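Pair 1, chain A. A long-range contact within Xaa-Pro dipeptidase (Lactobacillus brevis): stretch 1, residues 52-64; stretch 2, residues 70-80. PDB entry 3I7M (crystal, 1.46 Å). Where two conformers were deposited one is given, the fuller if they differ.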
# COMPACT_ATOMS: atom_id res chain seq x y z
N GLN A 52 -13.36 -1.64 -2.17
CA GLN A 52 -13.09 -1.24 -3.55
C GLN A 52 -11.73 -1.76 -3.95
O GLN A 52 -11.04 -2.32 -3.10
CB GLN A 52 -13.22 0.28 -3.71
CG GLN A 52 -12.19 1.09 -2.92
CD GLN A 52 -12.23 2.57 -3.25
OE1 GLN A 52 -11.95 2.99 -4.41
NE2 GLN A 52 -12.58 3.36 -2.29
N ASP A 53 -11.38 -1.63 -5.22
CA ASP A 53 -10.22 -2.24 -5.78
C ASP A 53 -8.92 -1.61 -5.23
O ASP A 53 -8.86 -0.40 -4.92
CB ASP A 53 -10.20 -2.08 -7.30
CG ASP A 53 -11.26 -2.94 -8.01
OD1 ASP A 53 -11.91 -3.83 -7.37
OD2 ASP A 53 -11.30 -2.72 -9.23
N PRO A 54 -7.89 -2.47 -5.14
CA PRO A 54 -6.58 -2.00 -4.69
C PRO A 54 -5.80 -1.33 -5.81
O PRO A 54 -6.24 -1.33 -6.96
CB PRO A 54 -5.87 -3.26 -4.29
CG PRO A 54 -6.39 -4.30 -5.33
CD PRO A 54 -7.86 -3.89 -5.52
N PHE A 55 -4.63 -0.81 -5.48
CA PHE A 55 -3.70 -0.34 -6.50
C PHE A 55 -2.28 -0.56 -6.00
O PHE A 55 -2.02 -0.69 -4.79
CB PHE A 55 -3.92 1.11 -6.89
CG PHE A 55 -3.64 2.13 -5.85
CD1 PHE A 55 -2.38 2.70 -5.69
CD2 PHE A 55 -4.66 2.58 -5.04
CE1 PHE A 55 -2.14 3.65 -4.72
CE2 PHE A 55 -4.48 3.56 -4.09
CZ PHE A 55 -3.19 4.13 -3.93
N ILE A 56 -1.34 -0.60 -6.92
CA ILE A 56 0.08 -0.59 -6.61
C ILE A 56 0.65 0.77 -7.00
O ILE A 56 0.26 1.37 -8.02
CB ILE A 56 0.83 -1.71 -7.32
CG1 ILE A 56 0.41 -3.00 -6.69
CG2 ILE A 56 2.34 -1.55 -7.27
CD1 ILE A 56 0.98 -4.23 -7.41
N PHE A 57 1.59 1.28 -6.20
CA PHE A 57 2.31 2.52 -6.47
C PHE A 57 3.79 2.19 -6.50
O PHE A 57 4.30 1.47 -5.63
CB PHE A 57 2.03 3.54 -5.37
CG PHE A 57 2.58 4.86 -5.66
CD1 PHE A 57 1.84 5.81 -6.37
CD2 PHE A 57 3.85 5.24 -5.23
CE1 PHE A 57 2.39 7.07 -6.68
CE2 PHE A 57 4.34 6.51 -5.56
CZ PHE A 57 3.58 7.37 -6.27
N ALA A 58 4.52 2.60 -7.55
CA ALA A 58 5.86 2.18 -7.77
C ALA A 58 6.66 3.19 -8.50
O ALA A 58 6.10 4.03 -9.18
CB ALA A 58 5.88 0.87 -8.56
N PRO A 59 8.00 3.08 -8.49
CA PRO A 59 8.81 3.89 -9.41
C PRO A 59 8.42 3.59 -10.84
O PRO A 59 8.12 2.46 -11.19
CB PRO A 59 10.23 3.49 -9.07
CG PRO A 59 10.13 2.80 -7.63
CD PRO A 59 8.82 2.17 -7.64
N ALA A 60 8.41 4.63 -11.68
CA ALA A 60 7.98 4.52 -13.06
C ALA A 60 8.63 3.37 -13.83
O ALA A 60 7.93 2.69 -14.59
CB ALA A 60 8.21 5.84 -13.76
N LEU A 61 9.89 3.13 -13.59
CA LEU A 61 10.56 2.08 -14.34
C LEU A 61 10.22 0.68 -13.89
O LEU A 61 10.55 -0.27 -14.59
CB LEU A 61 12.07 2.33 -14.37
CG LEU A 61 12.47 3.54 -15.12
CD1 LEU A 61 14.01 3.86 -14.95
CD2 LEU A 61 12.17 3.30 -16.64
N GLU A 62 9.62 0.53 -12.71
CA GLU A 62 9.22 -0.78 -12.26
C GLU A 62 7.81 -1.13 -12.76
O GLU A 62 7.39 -2.26 -12.66
CB GLU A 62 9.27 -0.87 -10.72
CG GLU A 62 10.68 -0.79 -10.15
CD GLU A 62 10.72 -0.74 -8.62
OE1 GLU A 62 9.86 -1.35 -7.94
OE2 GLU A 62 11.64 -0.11 -8.07
N VAL A 63 7.04 -0.16 -13.26
CA VAL A 63 5.65 -0.38 -13.63
C VAL A 63 5.49 -1.52 -14.61
O VAL A 63 4.58 -2.35 -14.49
CB VAL A 63 4.93 0.89 -14.11
CG1 VAL A 63 3.54 0.60 -14.65
CG2 VAL A 63 4.89 1.96 -13.02
N GLU A 64 6.36 -1.54 -15.60
CA GLU A 64 6.26 -2.60 -16.63
C GLU A 64 6.31 -4.00 -16.07
O GLU A 64 5.45 -4.82 -16.39
CB GLU A 64 7.32 -2.45 -17.72
CG GLU A 64 7.41 -3.65 -18.69
CD GLU A 64 8.49 -3.56 -19.75
OE1 GLU A 64 9.25 -2.59 -19.81
OE2 GLU A 64 8.63 -4.60 -20.47
N GLY A 70 0.53 -9.95 -14.30
CA GLY A 70 -0.89 -10.23 -14.41
C GLY A 70 -1.78 -9.42 -13.51
O GLY A 70 -3.01 -9.55 -13.55
N TRP A 71 -1.17 -8.55 -12.71
CA TRP A 71 -1.87 -7.83 -11.70
C TRP A 71 -2.94 -7.09 -12.47
O TRP A 71 -2.68 -6.39 -13.44
CB TRP A 71 -0.83 -6.88 -11.03
CG TRP A 71 -1.40 -5.81 -10.11
CD1 TRP A 71 -1.64 -4.53 -10.47
CD2 TRP A 71 -1.93 -5.97 -8.77
NE1 TRP A 71 -2.21 -3.83 -9.40
CE2 TRP A 71 -2.36 -4.69 -8.35
CE3 TRP A 71 -1.99 -7.03 -7.85
CZ2 TRP A 71 -2.90 -4.47 -7.09
CZ3 TRP A 71 -2.56 -6.79 -6.60
CH2 TRP A 71 -2.98 -5.52 -6.24
N GLN A 72 -4.17 -7.29 -11.98
CA GLN A 72 -5.40 -6.90 -12.66
C GLN A 72 -5.88 -5.50 -12.33
O GLN A 72 -6.95 -5.07 -12.80
CB GLN A 72 -6.52 -7.91 -12.32
CG GLN A 72 -6.02 -9.24 -11.68
CD GLN A 72 -5.35 -8.99 -10.33
OE1 GLN A 72 -4.54 -9.78 -9.84
NE2 GLN A 72 -5.65 -7.86 -9.76
N PHE A 73 -5.13 -4.82 -11.45
CA PHE A 73 -5.59 -3.55 -10.96
C PHE A 73 -4.59 -2.47 -11.31
O PHE A 73 -3.53 -2.80 -11.93
CB PHE A 73 -5.79 -3.67 -9.46
CG PHE A 73 -6.70 -4.84 -9.03
CD1 PHE A 73 -8.06 -4.77 -9.25
CD2 PHE A 73 -6.18 -5.96 -8.43
CE1 PHE A 73 -8.90 -5.78 -8.88
CE2 PHE A 73 -7.01 -7.01 -8.02
CZ PHE A 73 -8.39 -6.92 -8.24
N PRO A 74 -4.94 -1.20 -11.03
CA PRO A 74 -4.00 -0.14 -11.42
C PRO A 74 -2.59 -0.22 -10.81
O PRO A 74 -2.38 -0.75 -9.71
CB PRO A 74 -4.71 1.11 -11.04
CG PRO A 74 -6.15 0.73 -11.10
CD PRO A 74 -6.20 -0.63 -10.57
N VAL A 75 -1.64 0.21 -11.61
CA VAL A 75 -0.26 0.44 -11.20
C VAL A 75 0.10 1.85 -11.57
O VAL A 75 0.12 2.23 -12.79
CB VAL A 75 0.74 -0.54 -11.82
CG1 VAL A 75 2.15 -0.30 -11.20
CG2 VAL A 75 0.33 -2.04 -11.72
N ILE A 76 0.44 2.66 -10.58
CA ILE A 76 0.68 4.05 -10.70
C ILE A 76 2.16 4.29 -10.48
O ILE A 76 2.73 3.90 -9.47
CB ILE A 76 -0.11 4.90 -9.64
CG1 ILE A 76 -1.62 4.68 -9.80
CG2 ILE A 76 0.21 6.36 -9.73
CD1 ILE A 76 -2.13 3.51 -9.07
N GLY A 77 2.81 4.91 -11.44
CA GLY A 77 4.20 5.20 -11.31
C GLY A 77 4.53 6.61 -10.95
O GLY A 77 3.70 7.54 -11.15
N TYR A 78 5.72 6.77 -10.46
CA TYR A 78 6.24 8.11 -10.18
C TYR A 78 7.65 8.24 -10.64
O TYR A 78 8.48 7.31 -10.61
CB TYR A 78 6.09 8.49 -8.70
CG TYR A 78 7.16 7.99 -7.76
CD1 TYR A 78 8.12 8.80 -7.26
CD2 TYR A 78 7.15 6.65 -7.34
CE1 TYR A 78 9.10 8.38 -6.43
CE2 TYR A 78 8.14 6.21 -6.47
CZ TYR A 78 9.07 7.07 -6.00
OH TYR A 78 10.03 6.63 -5.09
N LEU A 79 8.00 9.48 -11.04
CA LEU A 79 9.35 9.81 -11.50
C LEU A 79 10.20 10.27 -10.35
O LEU A 79 9.67 10.69 -9.34
CB LEU A 79 9.30 10.84 -12.64
CG LEU A 79 8.63 10.20 -13.88
CD1 LEU A 79 8.04 11.34 -14.78
CD2 LEU A 79 9.57 9.35 -14.65
N ASP A 80 11.52 10.20 -10.55
CA ASP A 80 12.51 10.25 -9.46
C ASP A 80 12.41 11.53 -8.62
O ASP A 80 12.76 11.53 -7.44
CB ASP A 80 13.95 10.06 -10.02
CG ASP A 80 14.21 8.63 -10.51
OD1 ASP A 80 13.38 7.74 -10.20
OD2 ASP A 80 15.25 8.37 -11.18

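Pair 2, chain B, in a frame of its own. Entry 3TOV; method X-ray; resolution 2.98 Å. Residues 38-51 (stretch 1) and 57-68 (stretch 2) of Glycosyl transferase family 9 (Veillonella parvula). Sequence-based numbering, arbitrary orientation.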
# COMPACT_ATOMS: atom_id res chain seq x y z
N HIS B 38 9.52 9.45 23.08
CA HIS B 38 9.46 10.86 23.44
C HIS B 38 9.89 11.74 22.29
O HIS B 38 9.53 12.92 22.24
CB HIS B 38 10.33 11.13 24.66
CG HIS B 38 10.06 10.20 25.80
ND1 HIS B 38 11.02 9.33 26.29
CD2 HIS B 38 8.95 9.99 26.55
CE1 HIS B 38 10.51 8.64 27.29
NE2 HIS B 38 9.25 9.02 27.47
N SER B 39 10.67 11.18 21.38
CA SER B 39 11.16 11.92 20.24
C SER B 39 10.03 12.66 19.52
O SER B 39 8.90 12.19 19.49
CB SER B 39 11.85 10.98 19.26
OG SER B 39 12.74 10.12 19.94
N HIS B 40 10.35 13.82 18.97
CA HIS B 40 9.42 14.49 18.08
C HIS B 40 9.70 14.05 16.64
O HIS B 40 10.80 14.23 16.11
CB HIS B 40 9.53 16.01 18.19
CG HIS B 40 8.66 16.73 17.20
ND1 HIS B 40 9.02 16.87 15.88
CD2 HIS B 40 7.45 17.31 17.34
CE1 HIS B 40 8.06 17.53 15.25
NE2 HIS B 40 7.10 17.81 16.11
N ILE B 41 8.68 13.50 16.00
CA ILE B 41 8.88 12.89 14.70
C ILE B 41 8.05 13.60 13.66
O ILE B 41 6.88 13.89 13.89
CB ILE B 41 8.48 11.41 14.71
CG1 ILE B 41 9.41 10.63 15.66
CG2 ILE B 41 8.55 10.86 13.31
CD1 ILE B 41 8.95 9.22 15.99
N THR B 42 8.65 13.88 12.51
CA THR B 42 7.92 14.51 11.42
C THR B 42 8.16 13.79 10.09
O THR B 42 9.30 13.44 9.76
CB THR B 42 8.18 16.04 11.34
OG1 THR B 42 8.55 16.40 10.01
CG2 THR B 42 9.28 16.46 12.32
N TYR B 43 7.07 13.57 9.34
CA TYR B 43 7.06 12.85 8.07
C TYR B 43 6.89 13.78 6.88
O TYR B 43 6.20 14.78 6.97
CB TYR B 43 5.90 11.88 8.05
CG TYR B 43 6.02 10.72 7.07
CD1 TYR B 43 6.35 9.45 7.52
CD2 TYR B 43 5.79 10.88 5.70
CE1 TYR B 43 6.45 8.38 6.66
CE2 TYR B 43 5.90 9.82 4.83
CZ TYR B 43 6.23 8.56 5.32
OH TYR B 43 6.35 7.46 4.51
N VAL B 44 7.48 13.41 5.75
CA VAL B 44 7.40 14.21 4.55
C VAL B 44 7.03 13.37 3.31
O VAL B 44 7.89 12.71 2.74
CB VAL B 44 8.73 14.93 4.31
CG1 VAL B 44 8.61 15.90 3.15
CG2 VAL B 44 9.16 15.65 5.58
N ILE B 45 5.74 13.40 2.93
CA ILE B 45 5.25 12.75 1.70
C ILE B 45 5.03 13.75 0.58
O ILE B 45 5.30 14.95 0.72
CB ILE B 45 3.84 12.10 1.84
CG1 ILE B 45 3.19 12.44 3.18
CG2 ILE B 45 3.84 10.63 1.47
CD1 ILE B 45 2.65 13.87 3.20
N ASP B 46 4.48 13.23 -0.51
CA ASP B 46 4.07 14.01 -1.66
C ASP B 46 2.60 14.38 -1.53
O ASP B 46 1.77 13.53 -1.20
CB ASP B 46 4.35 13.23 -2.95
CG ASP B 46 3.23 13.34 -3.96
OD1 ASP B 46 3.32 14.19 -4.88
OD2 ASP B 46 2.26 12.57 -3.84
N GLU B 47 2.28 15.64 -1.81
CA GLU B 47 0.95 16.21 -1.58
C GLU B 47 -0.23 15.22 -1.71
O GLU B 47 -1.10 15.19 -0.85
CB GLU B 47 0.73 17.44 -2.47
CG GLU B 47 -0.18 17.23 -3.70
CD GLU B 47 0.55 17.34 -5.04
OE1 GLU B 47 1.34 16.43 -5.39
OE2 GLU B 47 0.31 18.34 -5.77
N LYS B 48 -0.24 14.43 -2.78
CA LYS B 48 -1.39 13.56 -3.08
C LYS B 48 -1.66 12.49 -2.01
O LYS B 48 -2.79 12.33 -1.54
CB LYS B 48 -1.21 12.90 -4.46
CG LYS B 48 -0.47 13.78 -5.45
CD LYS B 48 -0.87 13.53 -6.90
CE LYS B 48 -0.58 14.76 -7.79
NZ LYS B 48 -1.03 14.58 -9.21
N LEU B 49 -0.62 11.77 -1.63
CA LEU B 49 -0.81 10.65 -0.73
C LEU B 49 -1.09 11.13 0.69
O LEU B 49 -1.13 10.33 1.62
CB LEU B 49 0.42 9.73 -0.75
CG LEU B 49 0.90 9.32 -2.15
CD1 LEU B 49 2.16 8.48 -2.08
CD2 LEU B 49 -0.21 8.58 -2.87
N GLN B 50 -1.29 12.43 0.84
CA GLN B 50 -1.30 13.01 2.18
C GLN B 50 -2.39 12.44 3.10
O GLN B 50 -2.15 12.29 4.30
CB GLN B 50 -1.34 14.54 2.12
CG GLN B 50 -2.59 15.20 2.68
CD GLN B 50 -2.95 16.44 1.90
OE1 GLN B 50 -2.19 16.87 1.02
NE2 GLN B 50 -4.10 17.03 2.20
N GLN B 51 -3.56 12.11 2.55
CA GLN B 51 -4.64 11.61 3.39
C GLN B 51 -4.27 10.28 4.05
O GLN B 51 -4.89 9.84 5.02
CB GLN B 51 -5.94 11.48 2.60
CG GLN B 51 -6.04 12.44 1.44
CD GLN B 51 -7.48 12.59 0.96
OE1 GLN B 51 -8.42 12.50 1.75
NE2 GLN B 51 -7.65 12.82 -0.33
N PRO B 57 -0.94 7.61 14.46
CA PRO B 57 -0.62 7.67 15.89
C PRO B 57 0.87 7.90 16.15
O PRO B 57 1.23 8.46 17.18
CB PRO B 57 -1.03 6.28 16.40
CG PRO B 57 -1.89 5.68 15.30
CD PRO B 57 -1.33 6.26 14.04
N ASN B 58 1.70 7.47 15.21
CA ASN B 58 3.14 7.50 15.40
C ASN B 58 3.81 8.84 15.05
O ASN B 58 4.94 9.11 15.48
CB ASN B 58 3.78 6.34 14.63
CG ASN B 58 3.28 4.99 15.12
OD1 ASN B 58 3.76 4.48 16.13
ND2 ASN B 58 2.32 4.41 14.41
N ILE B 59 3.12 9.68 14.30
CA ILE B 59 3.70 10.95 13.86
C ILE B 59 3.19 12.18 14.62
O ILE B 59 2.08 12.18 15.17
CB ILE B 59 3.52 11.12 12.36
CG1 ILE B 59 4.25 9.99 11.65
CG2 ILE B 59 4.08 12.45 11.89
CD1 ILE B 59 4.15 10.07 10.17
N ASP B 60 4.02 13.22 14.66
CA ASP B 60 3.68 14.46 15.35
C ASP B 60 3.35 15.52 14.33
O ASP B 60 2.58 16.45 14.60
CB ASP B 60 4.87 14.98 16.16
CG ASP B 60 5.31 14.02 17.24
OD1 ASP B 60 4.47 13.65 18.08
OD2 ASP B 60 6.50 13.65 17.23
N GLU B 61 3.95 15.39 13.15
CA GLU B 61 3.93 16.46 12.17
C GLU B 61 4.18 15.88 10.80
O GLU B 61 5.17 15.19 10.57
CB GLU B 61 5.01 17.50 12.50
CG GLU B 61 4.63 18.92 12.14
CD GLU B 61 4.21 19.75 13.36
OE1 GLU B 61 3.01 20.10 13.46
OE2 GLU B 61 5.07 20.06 14.21
N LEU B 62 3.26 16.17 9.89
CA LEU B 62 3.29 15.70 8.51
C LEU B 62 3.32 16.89 7.56
O LEU B 62 2.46 17.77 7.62
CB LEU B 62 2.05 14.85 8.24
CG LEU B 62 1.69 14.45 6.81
CD1 LEU B 62 2.83 13.70 6.22
CD2 LEU B 62 0.45 13.60 6.82
N ILE B 63 4.32 16.93 6.68
CA ILE B 63 4.48 18.04 5.75
C ILE B 63 4.61 17.52 4.32
O ILE B 63 5.42 16.63 4.05
CB ILE B 63 5.71 18.95 6.11
CG1 ILE B 63 6.83 18.81 5.09
CG2 ILE B 63 6.24 18.66 7.53
CD1 ILE B 63 8.00 19.69 5.43
N VAL B 64 3.79 18.04 3.41
CA VAL B 64 3.68 17.47 2.06
C VAL B 64 4.43 18.28 1.01
O VAL B 64 4.90 19.37 1.31
CB VAL B 64 2.20 17.33 1.66
CG1 VAL B 64 1.34 17.29 2.89
CG2 VAL B 64 1.78 18.47 0.75
N VAL B 65 4.59 17.75 -0.20
CA VAL B 65 5.21 18.51 -1.29
C VAL B 65 4.53 18.27 -2.64
O VAL B 65 3.98 17.19 -2.87
CB VAL B 65 6.72 18.19 -1.46
CG1 VAL B 65 7.32 17.73 -0.16
CG2 VAL B 65 6.92 17.15 -2.54
N ASP B 66 4.58 19.25 -3.54
CA ASP B 66 4.07 19.07 -4.90
C ASP B 66 5.19 18.86 -5.90
O ASP B 66 6.36 18.91 -5.54
CB ASP B 66 3.22 20.26 -5.35
CG ASP B 66 2.16 20.63 -4.34
OD1 ASP B 66 2.49 20.70 -3.14
OD2 ASP B 66 1.00 20.83 -4.76
N LYS B 67 4.83 18.62 -7.16
CA LYS B 67 5.84 18.46 -8.21
C LYS B 67 5.25 18.38 -9.61
O LYS B 67 4.06 18.09 -9.80
CB LYS B 67 6.73 17.24 -7.94
CG LYS B 67 5.99 16.02 -7.40
CD LYS B 67 5.00 15.47 -8.41
CE LYS B 67 4.15 14.38 -7.79
NZ LYS B 67 3.13 13.87 -8.75
N LYS B 68 6.10 18.64 -10.60
CA LYS B 68 5.73 18.48 -11.99
C LYS B 68 7.00 18.52 -12.84
O LYS B 68 7.36 17.53 -13.47
CB LYS B 68 4.76 19.58 -12.44
CG LYS B 68 4.41 19.49 -13.92
CD LYS B 68 3.50 20.62 -14.35
CE LYS B 68 3.06 20.41 -15.79
NZ LYS B 68 2.24 21.54 -16.29
O HOH W 1 6.53 13.84 20.73

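The sharpest difference lies where the two strands begin to meet. In pair 1 this end is held by rings and apolar contacts. Pro A54 lies over one face of the Phe A73 ring, with Pro A54 CD 3.7 Å from the ring centroid. In pair 2 the matching positions are Ile B41 and Asp B60, and the contact is polar. Ile B41 N donates to Asp B60 OD2 at 2.5 Å, and Asp B60 N donates to Ile B41 O at 3.0 Å. A proline has no amide hydrogen, so Pro A54 cannot make the first of these bonds.

The backbones are otherwise nearly the same. Fourteen central residues superpose with an RMSD of 0.5 Å. Each pair sets two parallel strands side by side, with axes 4.6 Å apart at closest approach. The strand directions differ by 27° in pair 1 and 22° in pair 2. Ile A56 with Val A75 matches Tyr B43 with Leu B62.

The bonding ladder also matches. Ile A56 N donates to Pro A74 O at 3.0 Å, as Tyr B43 N does to Glu B61 O at 2.8 Å. Ile A76 N reaches Ile A56 O at 2.9 Å, and Ile B63 N reaches Tyr B43 O at the same distance. Ala A58 N donates to Ile A76 O at 2.9 Å; the matching bond from Ile B45 N to Ile B63 O, 3.4 Å, is weak. Ala A60 N donates to Tyr A78 O at 2.9 Å, and Glu B47 N to Val B65 O at 2.5 Å.

On the face that carries Ile A56 and Val A75, pair 1 adds an aromatic lid. Ile A56 CD1 sits over the five-membered ring of Trp A71, 3.6 Å from its centroid. Trp A71 has no counterpart in pair 2. Tyr B43 matches Ile A56; its CB touches Ile B59 CD1 at 3.3 Å, while the end of its side chain leads away.

Farther along this face, pair 1 has small residues on both strands, and pair 2 has larger ones on both. Beside Ala A58 and Gly A77, Val A63 fills the space, its CG2 3.7 Å from Gly A77 CA. A CB on Gly A77 would clash with that CG2. Pair 2 has Ile B45, Val B64 and Gln B50 at these positions. Ile B45 CD1 meets Val B64 CG1 at 3.7 Å, and Gln B50 CB lies 3.9 Å from Val B64 CG1.

The face with Phe A57 and Ile A76 also meets the Tyr A78 ring. The rings of Phe A57 and Tyr A78 are near parallel but slid apart, with centroids 5.3 Å apart. Ile B63 matches Ile A76. Val B44 and Val B65 replace the two rings, with their CG1 atoms 4.0 Å apart.

Charge marks the far end of pair 2. Asp B46 OD1 and Lys B67 NZ form a long salt bridge of 3.9 Å, although Lys B67 is poorly ordered. The position of Asp B46 is held by Pro A59 in pair 1, where Pro A59 CG packs 4.1 Å from Tyr A78 CE2.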